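Side-chain contacts in glycerol dehydratase (Clostridium butyricum, PDB 1R9D), which dehydrates glycerol without vitamin B12, probably by the glycyl-radical chemistry of the pyruvate formate-lyase family: residues 154-157 with 163-166; 231-236 with 240-245; 305-310 with 359-364. All coordinates share one frame; numbering follows the deposited sequence.

Contact 1. Residues 154-157 with 163-166; sequences VGNY and GHVS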
ATOM      1  N   VAL A 154      12.762 -18.896  -7.531  1.00 23.41           N
ATOM      2  CA  VAL A 154      11.660 -17.990  -7.827  1.00 22.88           C
ATOM      3  C   VAL A 154      12.271 -16.715  -8.394  1.00 23.20           C
ATOM      4  O   VAL A 154      11.698 -15.634  -8.293  1.00 23.24           O
ATOM      5  CB  VAL A 154      10.835 -17.649  -6.562  1.00 21.82           C
ATOM      6  CG1 VAL A 154      10.032 -18.869  -6.115  1.00 22.01           C
ATOM      7  CG2 VAL A 154      11.756 -17.199  -5.440  1.00 22.13           C
ATOM      8  N   GLY A 155      13.438 -16.858  -9.011  1.00 23.12           N
ATOM      9  CA  GLY A 155      14.115 -15.705  -9.574  1.00 23.60           C
ATOM     10  C   GLY A 155      13.429 -14.947 -10.697  1.00 23.59           C
ATOM     11  O   GLY A 155      13.564 -13.725 -10.786  1.00 24.66           O
ATOM     12  N   ASN A 156      12.682 -15.645 -11.546  1.00 23.08           N
ATOM     13  CA  ASN A 156      12.043 -15.000 -12.689  1.00 23.04           C
ATOM     14  C   ASN A 156      11.344 -13.666 -12.398  1.00 23.55           C
ATOM     15  O   ASN A 156      11.720 -12.640 -12.969  1.00 23.28           O
ATOM     16  CB  ASN A 156      11.072 -15.970 -13.379  1.00 22.55           C
ATOM     17  CG  ASN A 156      10.753 -15.558 -14.806  1.00 23.53           C
ATOM     18  OD1 ASN A 156      11.452 -14.724 -15.397  1.00 24.78           O
ATOM     19  ND2 ASN A 156       9.706 -16.145 -15.378  1.00 24.94           N
ATOM     20  N   TYR A 157      10.350 -13.671 -11.513  1.00 23.20           N
ATOM     21  CA  TYR A 157       9.610 -12.446 -11.191  1.00 23.44           C
ATOM     22  C   TYR A 157      10.266 -11.642 -10.066  1.00 23.67           C
ATOM     23  O   TYR A 157       9.806 -10.550  -9.702  1.00 23.44           O
ATOM     24  CB  TYR A 157       8.165 -12.801 -10.816  1.00 22.75           C
ATOM     25  CG  TYR A 157       7.391 -13.525 -11.906  1.00 23.42           C
ATOM     26  CD1 TYR A 157       6.268 -14.290 -11.591  1.00 22.01           C
ATOM     27  CD2 TYR A 157       7.779 -13.450 -13.247  1.00 21.33           C
ATOM     28  CE1 TYR A 157       5.552 -14.963 -12.574  1.00 21.68           C
ATOM     29  CE2 TYR A 157       7.062 -14.125 -14.245  1.00 21.61           C
ATOM     30  CZ  TYR A 157       5.949 -14.880 -13.895  1.00 22.48           C
ATOM     31  OH  TYR A 157       5.224 -15.556 -14.854  1.00 23.30           O
ATOM     32  N   GLY A 163       5.130 -10.058 -16.923  1.00 22.16           N
ATOM     33  CA  GLY A 163       4.795 -10.405 -18.291  1.00 22.59           C
ATOM     34  C   GLY A 163       3.870 -11.612 -18.321  1.00 23.01           C
ATOM     35  O   GLY A 163       2.874 -11.646 -17.592  1.00 22.81           O
ATOM     36  N   HIS A 164       4.198 -12.592 -19.162  1.00 22.60           N
ATOM     37  CA  HIS A 164       3.406 -13.820 -19.315  1.00 23.09           C
ATOM     38  C   HIS A 164       1.935 -13.510 -19.491  1.00 23.40           C
ATOM     39  O   HIS A 164       1.086 -13.897 -18.675  1.00 22.99           O
ATOM     40  CB  HIS A 164       3.619 -14.741 -18.112  1.00 22.53           C
ATOM     41  CG  HIS A 164       4.999 -15.309 -18.047  1.00 24.13           C
ATOM     42  ND1 HIS A 164       6.111 -14.530 -17.806  1.00 24.68           N
ATOM     43  CD2 HIS A 164       5.460 -16.558 -18.296  1.00 23.77           C
ATOM     44  CE1 HIS A 164       7.198 -15.275 -17.914  1.00 23.98           C
ATOM     45  NE2 HIS A 164       6.829 -16.508 -18.211  1.00 24.06           N
ATOM     46  N   VAL A 165       1.632 -12.837 -20.590  1.00 22.16           N
ATOM     47  CA  VAL A 165       0.271 -12.417 -20.849  1.00 22.98           C
ATOM     48  C   VAL A 165       0.036 -12.123 -22.324  1.00 22.71           C
ATOM     49  O   VAL A 165       0.962 -11.764 -23.053  1.00 22.31           O
ATOM     50  CB  VAL A 165      -0.018 -11.134 -20.016  1.00 23.16           C
ATOM     51  CG1 VAL A 165       0.980 -10.046 -20.408  1.00 24.40           C
ATOM     52  CG2 VAL A 165      -1.443 -10.644 -20.231  1.00 24.54           C
ATOM     53  N   SER A 166      -1.201 -12.321 -22.763  1.00 23.23           N
ATOM     54  CA  SER A 166      -1.596 -11.995 -24.123  1.00 24.65           C
ATOM     55  C   SER A 166      -2.727 -10.993 -23.910  1.00 24.95           C
ATOM     56  O   SER A 166      -3.817 -11.366 -23.470  1.00 24.86           O
ATOM     57  CB  SER A 166      -2.116 -13.220 -24.871  1.00 25.89           C
ATOM     58  OG  SER A 166      -2.475 -12.866 -26.199  1.00 27.33           O
TER

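Contact 2. Residues 231-236 with 240-245; sequences DNTSDA and AELNEI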
ATOM      1  N   ASP A 231      12.245  12.994 -46.558  1.00 42.09           N
ATOM      2  CA  ASP A 231      12.695  14.235 -47.178  1.00 43.54           C
ATOM      3  C   ASP A 231      14.188  14.202 -47.482  1.00 43.74           C
ATOM      4  O   ASP A 231      14.694  15.041 -48.232  1.00 44.32           O
ATOM      5  CB  ASP A 231      12.365  15.422 -46.270  1.00 44.67           C
ATOM      6  CG  ASP A 231      10.875  15.722 -46.219  1.00 46.06           C
ATOM      7  OD1 ASP A 231      10.458  16.523 -45.356  1.00 47.81           O
ATOM      8  OD2 ASP A 231      10.118  15.168 -47.047  1.00 46.46           O
ATOM      9  N   ASN A 232      14.888  13.228 -46.908  1.00 42.95           N
ATOM     10  CA  ASN A 232      16.323  13.082 -47.122  1.00 42.45           C
ATOM     11  C   ASN A 232      16.629  11.757 -47.822  1.00 41.65           C
ATOM     12  O   ASN A 232      17.682  11.159 -47.612  1.00 41.62           O
ATOM     13  CB  ASN A 232      17.059  13.164 -45.779  1.00 43.28           C
ATOM     14  CG  ASN A 232      18.570  13.108 -45.928  1.00 44.04           C
ATOM     15  OD1 ASN A 232      19.139  13.701 -46.845  1.00 45.50           O
ATOM     16  ND2 ASN A 232      19.228  12.404 -45.016  1.00 44.63           N
ATOM     17  N   THR A 233      15.701  11.313 -48.666  1.00 41.45           N
ATOM     18  CA  THR A 233      15.849  10.057 -49.402  1.00 41.37           C
ATOM     19  C   THR A 233      15.761  10.288 -50.915  1.00 42.17           C
ATOM     20  O   THR A 233      14.753  10.792 -51.412  1.00 42.04           O
ATOM     21  CB  THR A 233      14.750   9.043 -48.991  1.00 40.98           C
ATOM     22  OG1 THR A 233      14.840   8.785 -47.583  1.00 39.84           O
ATOM     23  CG2 THR A 233      14.917   7.733 -49.749  1.00 40.49           C
ATOM     24  N   SER A 234      16.811   9.908 -51.640  1.00 42.87           N
ATOM     25  CA  SER A 234      16.842  10.084 -53.093  1.00 43.65           C
ATOM     26  C   SER A 234      15.934   9.100 -53.826  1.00 43.84           C
ATOM     27  O   SER A 234      15.146   9.490 -54.690  1.00 44.48           O
ATOM     28  CB  SER A 234      18.274   9.929 -53.621  1.00 43.93           C
ATOM     29  OG  SER A 234      19.135  10.916 -53.077  1.00 45.32           O
ATOM     30  N   ASP A 235      16.046   7.823 -53.475  1.00 43.44           N
ATOM     31  CA  ASP A 235      15.247   6.780 -54.109  1.00 43.26           C
ATOM     32  C   ASP A 235      13.743   7.027 -54.014  1.00 42.39           C
ATOM     33  O   ASP A 235      13.169   7.062 -52.926  1.00 41.97           O
ATOM     34  CB  ASP A 235      15.594   5.422 -53.502  1.00 44.67           C
ATOM     35  CG  ASP A 235      14.914   4.280 -54.220  1.00 46.33           C
ATOM     36  OD1 ASP A 235      13.706   4.060 -53.983  1.00 47.02           O
ATOM     37  OD2 ASP A 235      15.585   3.613 -55.035  1.00 47.35           O
ATOM     38  N   ALA A 236      13.112   7.184 -55.171  1.00 41.21           N
ATOM     39  CA  ALA A 236      11.681   7.440 -55.243  1.00 40.66           C
ATOM     40  C   ALA A 236      10.827   6.361 -54.577  1.00 40.44           C
ATOM     41  O   ALA A 236       9.847   6.670 -53.904  1.00 40.77           O
ATOM     42  CB  ALA A 236      11.261   7.605 -56.695  1.00 40.39           C
ATOM     43  N   ALA A 240       8.648   6.996 -51.101  1.00 35.24           N
ATOM     44  CA  ALA A 240       7.205   6.793 -51.054  1.00 35.30           C
ATOM     45  C   ALA A 240       6.837   5.888 -49.878  1.00 35.45           C
ATOM     46  O   ALA A 240       5.794   6.069 -49.246  1.00 35.53           O
ATOM     47  CB  ALA A 240       6.719   6.176 -52.358  1.00 35.74           C
ATOM     48  N   GLU A 241       7.696   4.915 -49.594  1.00 35.53           N
ATOM     49  CA  GLU A 241       7.470   3.989 -48.484  1.00 35.99           C
ATOM     50  C   GLU A 241       7.492   4.746 -47.159  1.00 36.10           C
ATOM     51  O   GLU A 241       6.594   4.595 -46.333  1.00 36.14           O
ATOM     52  CB  GLU A 241       8.549   2.898 -48.472  1.00 35.26           C
ATOM     53  CG  GLU A 241       8.320   1.772 -49.475  1.00 35.38           C
ATOM     54  CD  GLU A 241       9.518   0.844 -49.618  1.00 35.32           C
ATOM     55  OE1 GLU A 241      10.350   0.773 -48.687  1.00 34.49           O
ATOM     56  OE2 GLU A 241       9.620   0.169 -50.666  1.00 36.35           O
ATOM     57  N   LEU A 242       8.525   5.560 -46.964  1.00 36.11           N
ATOM     58  CA  LEU A 242       8.665   6.338 -45.738  1.00 36.50           C
ATOM     59  C   LEU A 242       7.515   7.318 -45.540  1.00 37.28           C
ATOM     60  O   LEU A 242       7.108   7.583 -44.409  1.00 36.76           O
ATOM     61  CB  LEU A 242       9.999   7.081 -45.745  1.00 36.79           C
ATOM     62  CG  LEU A 242      11.207   6.158 -45.583  1.00 37.09           C
ATOM     63  CD1 LEU A 242      12.478   6.868 -46.004  1.00 37.09           C
ATOM     64  CD2 LEU A 242      11.289   5.700 -44.135  1.00 37.76           C
ATOM     65  N   ASN A 243       6.991   7.862 -46.636  1.00 37.48           N
ATOM     66  CA  ASN A 243       5.872   8.791 -46.542  1.00 37.72           C
ATOM     67  C   ASN A 243       4.600   8.047 -46.170  1.00 37.36           C
ATOM     68  O   ASN A 243       3.719   8.596 -45.509  1.00 36.98           O
ATOM     69  CB  ASN A 243       5.658   9.538 -47.861  1.00 38.46           C
ATOM     70  CG  ASN A 243       6.541  10.760 -47.983  1.00 39.54           C
ATOM     71  OD1 ASN A 243       6.648  11.555 -47.046  1.00 40.12           O
ATOM     72  ND2 ASN A 243       7.173  10.926 -49.139  1.00 39.81           N
ATOM     73  N   GLU A 244       4.503   6.795 -46.603  1.00 37.53           N
ATOM     74  CA  GLU A 244       3.329   5.995 -46.290  1.00 37.59           C
ATOM     75  C   GLU A 244       3.377   5.596 -44.816  1.00 36.82           C
ATOM     76  O   GLU A 244       2.345   5.506 -44.153  1.00 36.33           O
ATOM     77  CB  GLU A 244       3.269   4.748 -47.175  1.00 39.24           C
ATOM     78  CG  GLU A 244       2.065   3.860 -46.889  1.00 41.58           C
ATOM     79  CD  GLU A 244       0.739   4.545 -47.177  1.00 43.38           C
ATOM     80  OE1 GLU A 244       0.706   5.793 -47.261  1.00 44.53           O
ATOM     81  OE2 GLU A 244      -0.280   3.833 -47.312  1.00 44.69           O
ATOM     82  N   ILE A 245       4.584   5.364 -44.310  1.00 35.56           N
ATOM     83  CA  ILE A 245       4.772   5.002 -42.910  1.00 35.05           C
ATOM     84  C   ILE A 245       4.358   6.193 -42.050  1.00 34.80           C
ATOM     85  O   ILE A 245       3.651   6.041 -41.055  1.00 33.38           O
ATOM     86  CB  ILE A 245       6.255   4.651 -42.620  1.00 34.60           C
ATOM     87  CG1 ILE A 245       6.624   3.344 -43.327  1.00 34.38           C
ATOM     88  CG2 ILE A 245       6.491   4.537 -41.123  1.00 35.01           C
ATOM     89  CD1 ILE A 245       8.089   2.980 -43.214  1.00 34.05           C
TER

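Contact 3. Residues 305-310 with 359-364; sequences KFAQEL and SYMALE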
ATOM      1  N   LYS A 305       0.858 -10.938 -51.794  1.00 38.21           N
ATOM      2  CA  LYS A 305       2.303 -10.823 -51.703  1.00 37.97           C
ATOM      3  C   LYS A 305       2.732  -9.732 -50.722  1.00 36.45           C
ATOM      4  O   LYS A 305       3.681  -9.916 -49.961  1.00 35.75           O
ATOM      5  CB  LYS A 305       2.917 -10.547 -53.080  1.00 39.73           C
ATOM      6  CG  LYS A 305       4.437 -10.570 -53.053  1.00 42.86           C
ATOM      7  CD  LYS A 305       5.057 -10.412 -54.432  1.00 45.32           C
ATOM      8  CE  LYS A 305       6.576 -10.522 -54.344  1.00 46.44           C
ATOM      9  NZ  LYS A 305       7.244 -10.358 -55.666  1.00 48.12           N
ATOM     10  N   PHE A 306       2.034  -8.600 -50.736  1.00 35.84           N
ATOM     11  CA  PHE A 306       2.376  -7.507 -49.831  1.00 34.44           C
ATOM     12  C   PHE A 306       1.908  -7.816 -48.411  1.00 33.07           C
ATOM     13  O   PHE A 306       2.585  -7.467 -47.441  1.00 32.87           O
ATOM     14  CB  PHE A 306       1.762  -6.185 -50.304  1.00 34.53           C
ATOM     15  CG  PHE A 306       2.244  -4.985 -49.528  1.00 34.65           C
ATOM     16  CD1 PHE A 306       3.609  -4.760 -49.355  1.00 35.24           C
ATOM     17  CD2 PHE A 306       1.343  -4.093 -48.960  1.00 34.28           C
ATOM     18  CE1 PHE A 306       4.069  -3.666 -48.624  1.00 35.21           C
ATOM     19  CE2 PHE A 306       1.791  -2.993 -48.228  1.00 34.37           C
ATOM     20  CZ  PHE A 306       3.157  -2.779 -48.058  1.00 34.74           C
ATOM     21  N   ALA A 307       0.754  -8.463 -48.291  1.00 31.60           N
ATOM     22  CA  ALA A 307       0.236  -8.830 -46.977  1.00 30.94           C
ATOM     23  C   ALA A 307       1.251  -9.773 -46.340  1.00 30.92           C
ATOM     24  O   ALA A 307       1.570  -9.655 -45.158  1.00 30.79           O
ATOM     25  CB  ALA A 307      -1.122  -9.525 -47.109  1.00 30.38           C
ATOM     26  N   GLN A 308       1.770 -10.703 -47.136  1.00 30.02           N
ATOM     27  CA  GLN A 308       2.756 -11.652 -46.636  1.00 29.68           C
ATOM     28  C   GLN A 308       4.060 -10.951 -46.264  1.00 29.54           C
ATOM     29  O   GLN A 308       4.692 -11.307 -45.274  1.00 30.56           O
ATOM     30  CB  GLN A 308       3.035 -12.743 -47.673  1.00 29.30           C
ATOM     31  CG  GLN A 308       4.010 -13.814 -47.190  1.00 29.66           C
ATOM     32  CD  GLN A 308       3.445 -14.664 -46.054  1.00 29.01           C
ATOM     33  OE1 GLN A 308       2.398 -15.293 -46.198  1.00 30.19           O
ATOM     34  NE2 GLN A 308       4.147 -14.687 -44.926  1.00 29.25           N
ATOM     35  N   GLU A 309       4.470  -9.958 -47.047  1.00 29.13           N
ATOM     36  CA  GLU A 309       5.708  -9.242 -46.737  1.00 28.28           C
ATOM     37  C   GLU A 309       5.573  -8.479 -45.415  1.00 27.67           C
ATOM     38  O   GLU A 309       6.526  -8.390 -44.643  1.00 26.97           O
ATOM     39  CB  GLU A 309       6.081  -8.275 -47.879  1.00 29.22           C
ATOM     40  CG  GLU A 309       7.389  -7.513 -47.660  1.00 31.49           C
ATOM     41  CD  GLU A 309       7.827  -6.708 -48.883  1.00 32.95           C
ATOM     42  OE1 GLU A 309       6.953  -6.162 -49.585  1.00 34.18           O
ATOM     43  OE2 GLU A 309       9.049  -6.611 -49.137  1.00 34.17           O
ATOM     44  N   LEU A 310       4.386  -7.942 -45.149  1.00 28.08           N
ATOM     45  CA  LEU A 310       4.148  -7.206 -43.908  1.00 28.81           C
ATOM     46  C   LEU A 310       4.215  -8.150 -42.708  1.00 29.03           C
ATOM     47  O   LEU A 310       4.752  -7.800 -41.650  1.00 28.47           O
ATOM     48  CB  LEU A 310       2.783  -6.516 -43.954  1.00 29.60           C
ATOM     49  CG  LEU A 310       2.695  -5.299 -44.884  1.00 29.48           C
ATOM     50  CD1 LEU A 310       1.269  -4.790 -44.936  1.00 29.78           C
ATOM     51  CD2 LEU A 310       3.637  -4.214 -44.385  1.00 29.97           C
ATOM     52  N   SER A 359      -3.799 -17.836 -41.052  1.00 27.23           N
ATOM     53  CA  SER A 359      -3.260 -19.012 -40.371  1.00 27.46           C
ATOM     54  C   SER A 359      -2.111 -19.551 -41.218  1.00 27.63           C
ATOM     55  O   SER A 359      -1.029 -19.835 -40.711  1.00 26.84           O
ATOM     56  CB  SER A 359      -4.317 -20.117 -40.243  1.00 28.28           C
ATOM     57  OG  SER A 359      -5.492 -19.675 -39.588  1.00 27.93           O
ATOM     58  N   TYR A 360      -2.363 -19.692 -42.517  1.00 27.23           N
ATOM     59  CA  TYR A 360      -1.356 -20.212 -43.434  1.00 27.68           C
ATOM     60  C   TYR A 360      -0.219 -19.233 -43.701  1.00 28.52           C
ATOM     61  O   TYR A 360       0.918 -19.644 -43.932  1.00 28.48           O
ATOM     62  CB  TYR A 360      -2.016 -20.635 -44.750  1.00 28.32           C
ATOM     63  CG  TYR A 360      -2.850 -21.895 -44.623  1.00 28.41           C
ATOM     64  CD1 TYR A 360      -4.243 -21.843 -44.633  1.00 28.57           C
ATOM     65  CD2 TYR A 360      -2.236 -23.140 -44.465  1.00 29.63           C
ATOM     66  CE1 TYR A 360      -5.012 -23.010 -44.484  1.00 29.16           C
ATOM     67  CE2 TYR A 360      -2.988 -24.306 -44.317  1.00 28.62           C
ATOM     68  CZ  TYR A 360      -4.370 -24.235 -44.327  1.00 29.36           C
ATOM     69  OH  TYR A 360      -5.105 -25.392 -44.185  1.00 30.19           O
ATOM     70  N   MET A 361      -0.513 -17.937 -43.672  1.00 28.32           N
ATOM     71  CA  MET A 361       0.534 -16.950 -43.908  1.00 29.09           C
ATOM     72  C   MET A 361       1.522 -16.938 -42.751  1.00 28.05           C
ATOM     73  O   MET A 361       2.690 -16.596 -42.924  1.00 28.04           O
ATOM     74  CB  MET A 361      -0.071 -15.558 -44.099  1.00 31.47           C
ATOM     75  CG  MET A 361      -0.882 -15.428 -45.379  1.00 35.11           C
ATOM     76  SD  MET A 361      -1.361 -13.725 -45.714  1.00 40.38           S
ATOM     77  CE  MET A 361      -2.865 -13.622 -44.798  1.00 39.58           C
ATOM     78  N   ALA A 362       1.054 -17.321 -41.566  1.00 26.90           N
ATOM     79  CA  ALA A 362       1.926 -17.359 -40.402  1.00 26.06           C
ATOM     80  C   ALA A 362       2.920 -18.500 -40.579  1.00 26.33           C
ATOM     81  O   ALA A 362       4.108 -18.358 -40.281  1.00 25.84           O
ATOM     82  CB  ALA A 362       1.100 -17.565 -39.130  1.00 26.14           C
ATOM     83  N   LEU A 363       2.426 -19.636 -41.064  1.00 26.23           N
ATOM     84  CA  LEU A 363       3.283 -20.791 -41.295  1.00 26.59           C
ATOM     85  C   LEU A 363       4.304 -20.427 -42.376  1.00 28.00           C
ATOM     86  O   LEU A 363       5.477 -20.779 -42.286  1.00 26.49           O
ATOM     87  CB  LEU A 363       2.440 -21.991 -41.743  1.00 27.53           C
ATOM     88  CG  LEU A 363       1.396 -22.513 -40.738  1.00 28.04           C
ATOM     89  CD1 LEU A 363       0.597 -23.652 -41.362  1.00 28.66           C
ATOM     90  CD2 LEU A 363       2.093 -22.997 -39.481  1.00 28.34           C
ATOM     91  N   GLU A 364       3.844 -19.703 -43.391  1.00 28.50           N
ATOM     92  CA  GLU A 364       4.706 -19.286 -44.490  1.00 30.12           C
ATOM     93  C   GLU A 364       5.809 -18.354 -43.982  1.00 29.18           C
ATOM     94  O   GLU A 364       6.969 -18.490 -44.365  1.00 28.65           O
ATOM     95  CB  GLU A 364       3.872 -18.573 -45.561  1.00 32.44           C
ATOM     96  CG  GLU A 364       4.523 -18.510 -46.929  1.00 36.90           C
ATOM     97  CD  GLU A 364       4.426 -19.826 -47.684  1.00 39.82           C
ATOM     98  OE1 GLU A 364       5.030 -19.936 -48.773  1.00 41.31           O
ATOM     99  OE2 GLU A 364       3.739 -20.750 -47.193  1.00 41.76           O
TER

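Contact 1. Residues 154-157 with 163-166
The phenol oxygen of Y157 sits over one face of the imidazole of H164, and the amide of N156 comes up to the same ring obliquely. H164 can be followed outward from its backbone. CB already lies 3.7 Å from Y157 OH, and a first torsion that leaves CG anti to the carbonyl carbon (chi1 -68°) swings the ring beneath that oxygen. CG is 3.2 Å from Y157 OH, which hangs toward the rim of the imidazole rather than over its middle. Next in the ring, ND1 lies in the plane of the phenol at its edge, 3.7 Å from Y157 CE2, and is hydrogen-bonded to the backbone oxygen of V162. CE1 meets N156 ND2 at 3.7 Å, the amide standing 78° to the imidazole. At the tip, NE2 makes a hydrogen bond to O2 of a bound glycerol. The edge of Y157 is turned to the face of H164 in an offset edge-to-face pair, with centroids 5.4 Å apart and planes at 75°. Both approaching groups are tied to the backbone of D447, which is hydrogen-bonded to Y157 OH through its N and to N156 ND2 through its O, while W445 packs edge-to-face with Y157. H164 meets the ligand directly; N156, Y157 and D447 form a buried second shell that probably orients the imidazole, consistent with the glycerol-binding site inside the barrel of a glycyl-radical enzyme.

Contact 2. Residues 231-236 with 240-245
A236 and A240 stand one helical turn apart, their CA atoms 6.2 Å from each other, where the chain leaves the loop after helix 197-230 and enters helix 236-252; a second pair, T233 and L242, has CA atoms 8.9 Å apart. The first turn is closed by A240 N, which donates to A236 O over 3.1 Å with an N-H...O angle of 151°. The methyl of A236 points away from the other segment, and its share in the contact falls to its carbonyl, whose O lies 3.5 Å from A240 CB. D235 is the N-cap: its OD1 is hydrogen-bonded to R238 N.

The loop adds a side-chain contact through T233. With chi1 at -59°, OG1 is beside the backbone N and CG2 anti to it, a setting in which the hydroxyl faces L242. T233 OG1 approaches L242 CD1 to 3.4 Å, the two side chains crossing at a slant. This oxygen bonds to the backbone O of I229, near the end of the preceding helix, and L242 itself is buried against I229 and A230. Nearby, E241 divides its carboxylate between two arginines, OE1 bridging to R238 and OE2 to R12.

A hydroxyl committed to a main-chain carbonyl can lie against a leucine methyl without forfeiting its polar partner, and the carboxylate of D235, beside the opening turn, would probably interact favourably with the positive end of the helix dipole.

Contact 3. Residues 305-310 with 359-364
Q308 carries its amide into the angle between M361 and E364, and the packing is closest here. Its CG is anti to the backbone N (chi1 -177°) and the chain then bends at chi2, which brings NE2 to the backbone oxygen of M361 at 3.1 Å. The bond is nearly straight at the hydrogen (162°), and the acceptor lies almost in the amide plane of Q308. NE2 is also hydrogen-bonded to D312 OD1, one turn further on, and two acceptors on one nitrogen should hold the amide in this rotation. On the other branch, Q308 OE1 lies 3.3 Å from M361 CB and 3.4 Å from M361 CG, the side chains sliding past each other in opposite directions.

Helices 304-317 and 357-369 cross here at -59°, with segment axes 10.1 Å apart at closest approach. Helix 357-369 is the connection of a beta-alpha-beta crossover, leading from strand 341-344 to its parallel neighbour 375-380, and helix 304-317 packs against it.

A307 forms a thin buried margin, its CB reaching only the sulfur of M361, 4.4 Å from SD, and it also touches F260 and I302. The more open side is at partly exposed E364, which crosses Q308 at about a right angle; its CB lies 3.7 Å from Q308 OE1, and its carboxylate leads away to a hydrogen bond with S7 N and a salt bridge with R391.

Overall arrangement
The three contacts follow one another along the chain, all within the pyruvate formate lyase-like part of the sequence, and share no helix. Contact 1, at helix 155-159 and the loop after it, lies about 8 Å from the centre of the chain; contact 2, at helix 236-252, lies about 38 Å out, and contact 3, between helices 304-317 and 357-369, is intermediate. Centres of contacts 1 and 2 are about 40 Å apart, of 1 and 3 about 30 Å, and of 2 and 3 about 24 Å. Contacts 2 and 3 are joined indirectly: R12 forms salt bridges with E241 and E309. The glycerol-lined interior and the helices of contacts 2 and 3 are therefore distant parts of one fold.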